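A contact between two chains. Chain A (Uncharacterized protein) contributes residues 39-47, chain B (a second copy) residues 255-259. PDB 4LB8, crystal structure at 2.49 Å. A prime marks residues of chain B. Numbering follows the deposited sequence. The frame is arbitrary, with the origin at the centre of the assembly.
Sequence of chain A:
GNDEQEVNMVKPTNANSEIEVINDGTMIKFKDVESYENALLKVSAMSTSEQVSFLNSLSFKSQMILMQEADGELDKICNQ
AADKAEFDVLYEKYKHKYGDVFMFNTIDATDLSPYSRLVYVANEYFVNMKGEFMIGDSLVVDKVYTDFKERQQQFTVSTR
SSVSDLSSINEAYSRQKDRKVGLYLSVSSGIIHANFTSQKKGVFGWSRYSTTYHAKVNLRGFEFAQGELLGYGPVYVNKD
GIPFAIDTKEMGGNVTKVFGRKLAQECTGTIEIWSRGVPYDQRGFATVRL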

# COMPACT_ATOMS: atom_id res chain seq x y z
N ALA A 39 -18.14 28.08 -20.34
CA ALA A 39 -18.31 28.49 -18.94
C ALA A 39 -17.62 27.52 -17.97
O ALA A 39 -17.05 27.96 -16.98
CB ALA A 39 -19.78 28.59 -18.59
N LEU A 40 -17.62 26.20 -18.28
CA LEU A 40 -16.97 25.19 -17.45
C LEU A 40 -15.42 25.46 -17.42
O LEU A 40 -14.82 25.51 -16.33
CB LEU A 40 -17.32 23.78 -18.00
CG LEU A 40 -16.88 22.53 -17.20
CD1 LEU A 40 -17.66 22.37 -15.89
CD2 LEU A 40 -17.04 21.28 -18.05
N LEU A 41 -14.81 25.71 -18.61
CA LEU A 41 -13.39 26.01 -18.78
C LEU A 41 -13.00 27.28 -18.04
O LEU A 41 -12.05 27.26 -17.25
CB LEU A 41 -13.02 26.13 -20.28
CG LEU A 41 -11.55 26.51 -20.58
CD1 LEU A 41 -10.60 25.37 -20.17
CD2 LEU A 41 -11.38 26.83 -22.04
N LYS A 42 -13.73 28.40 -18.31
CA LYS A 42 -13.48 29.70 -17.68
C LYS A 42 -13.65 29.61 -16.15
O LYS A 42 -12.73 30.00 -15.44
CB LYS A 42 -14.35 30.81 -18.26
CG LYS A 42 -14.26 31.03 -19.78
CD LYS A 42 -13.09 31.89 -20.24
CE LYS A 42 -13.05 32.03 -21.75
NZ LYS A 42 -12.02 33.00 -22.20
N VAL A 43 -14.76 29.03 -15.66
CA VAL A 43 -14.99 28.90 -14.21
C VAL A 43 -14.00 27.90 -13.56
O VAL A 43 -13.43 28.26 -12.53
CB VAL A 43 -16.45 28.56 -13.86
CG1 VAL A 43 -16.65 28.37 -12.35
CG2 VAL A 43 -17.38 29.66 -14.37
N SER A 44 -13.75 26.71 -14.16
CA SER A 44 -12.81 25.77 -13.53
C SER A 44 -11.36 26.29 -13.47
O SER A 44 -10.60 25.76 -12.68
CB SER A 44 -12.84 24.40 -14.18
OG SER A 44 -12.17 24.37 -15.43
N ALA A 45 -11.01 27.37 -14.23
CA ALA A 45 -9.65 27.93 -14.28
C ALA A 45 -9.41 29.05 -13.26
O ALA A 45 -8.25 29.45 -13.02
CB ALA A 45 -9.36 28.44 -15.67
N MSE A 46 -10.49 29.53 -12.65
CA MSE A 46 -10.49 30.55 -11.61
C MSE A 46 -9.98 30.00 -10.28
O MSE A 46 -9.92 28.78 -10.08
CB MSE A 46 -11.92 31.05 -11.40
CG MSE A 46 -12.49 31.80 -12.60
SE MSE A 46 -14.23 32.45 -12.12
CE MSE A 46 -14.87 32.95 -13.93
N SER A 47 -9.68 30.90 -9.33
CA SER A 47 -9.30 30.51 -7.98
C SER A 47 -10.57 30.20 -7.22
O SER A 47 -11.64 30.69 -7.62
CB SER A 47 -8.51 31.62 -7.30
OG SER A 47 -9.32 32.75 -7.08
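Chain B (255-259) VTKVF

A single serine side chain, that of Ser44, in a helix, meets the backbone of Val258′ in a strand from the second copy twice, directly at the amide and through a water at the carbonyl. The amide N of Val258′ donates a hydrogen bond to Ser44 OG over 3.3 Å, with an N-H...O angle of 161°. A water molecule then bridges the same residues, lying 2.6 Å from Ser44 OG and donating to Val258′ O at 3.1 Å.

Residues 255-259 of chain B are extended, part of a strand that continues in both directions, whereas residues 39-44 of chain A are helical. The two axes approach to 7.5 Å and run obliquely, closer to antiparallel than parallel, with a signed crossing angle of -132°. The backbones come near at two points: the CA atoms of Ser44 and Lys257′ are 5.1 Å apart, and those of Leu41 and Val258′ 6.0 Å.

Val258′ points its CA-to-CB bond toward the helix and, in the t rotamer, sets its methyl groups against Leu40, Leu41 and Ser44. Its CG2 lies 3.5 Å from Leu40 CG and 3.4 Å from Ser44 OG, while its CG1 meets Leu41 CD1 at 4.2 Å. Residues 40, 41 and 44 can share this one valine because Ser44 lies about one turn beyond Leu40, on the same side of the helix, and Leu41 is next to Leu40.

Lys257′ leaves its strand sideways, but the end of the side chain comes nearer, and NZ donates a hydrogen bond to Ser44 O at 2.8 Å. The amine thus reaches the main chain at Ser44; NZ is also 3.7 Å from Ala45 CA and 3.8 Å from Met46 O. Phe259′, which follows Val258′, directs its CA-to-CB bond away and takes no part. Together the two stretches bury 280 Å².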

# COMPACT_ATOMS: atom_id res chain seq x y z
N VAL B 255 -10.13 19.84 -5.35
CA VAL B 255 -10.10 20.74 -6.50
C VAL B 255 -10.66 20.04 -7.73
O VAL B 255 -10.22 18.94 -8.06
CB VAL B 255 -8.66 21.23 -6.72
CG1 VAL B 255 -8.54 22.10 -7.97
CG2 VAL B 255 -8.16 21.97 -5.48
N THR B 256 -11.62 20.67 -8.42
CA THR B 256 -12.14 20.09 -9.66
C THR B 256 -11.75 20.99 -10.82
O THR B 256 -11.82 22.22 -10.73
CB THR B 256 -13.63 19.80 -9.60
OG1 THR B 256 -14.36 21.03 -9.57
CG2 THR B 256 -14.00 18.87 -8.45
N LYS B 257 -11.26 20.38 -11.89
CA LYS B 257 -10.78 21.12 -13.06
C LYS B 257 -11.12 20.43 -14.37
O LYS B 257 -11.17 19.22 -14.45
CB LYS B 257 -9.22 21.22 -12.99
CG LYS B 257 -8.64 22.18 -11.96
CD LYS B 257 -8.37 23.56 -12.55
CE LYS B 257 -7.61 24.44 -11.58
NZ LYS B 257 -8.00 25.87 -11.68
N VAL B 258 -11.29 21.22 -15.41
CA VAL B 258 -11.31 20.75 -16.79
C VAL B 258 -9.83 20.50 -17.01
O VAL B 258 -9.03 21.43 -16.88
CB VAL B 258 -11.92 21.79 -17.77
CG1 VAL B 258 -11.65 21.39 -19.22
CG2 VAL B 258 -13.40 21.97 -17.54
N PHE B 259 -9.45 19.25 -17.21
CA PHE B 259 -8.05 18.89 -17.36
C PHE B 259 -7.55 19.16 -18.79
O PHE B 259 -6.42 19.57 -19.00
CB PHE B 259 -7.87 17.41 -16.96
CG PHE B 259 -6.46 16.94 -16.79
CD1 PHE B 259 -5.67 17.43 -15.75
CD2 PHE B 259 -5.93 15.96 -17.62
CE1 PHE B 259 -4.36 16.97 -15.57
CE2 PHE B 259 -4.62 15.47 -17.42
CZ PHE B 259 -3.85 15.99 -16.41
O HOH W 1 -9.64 24.25 -15.87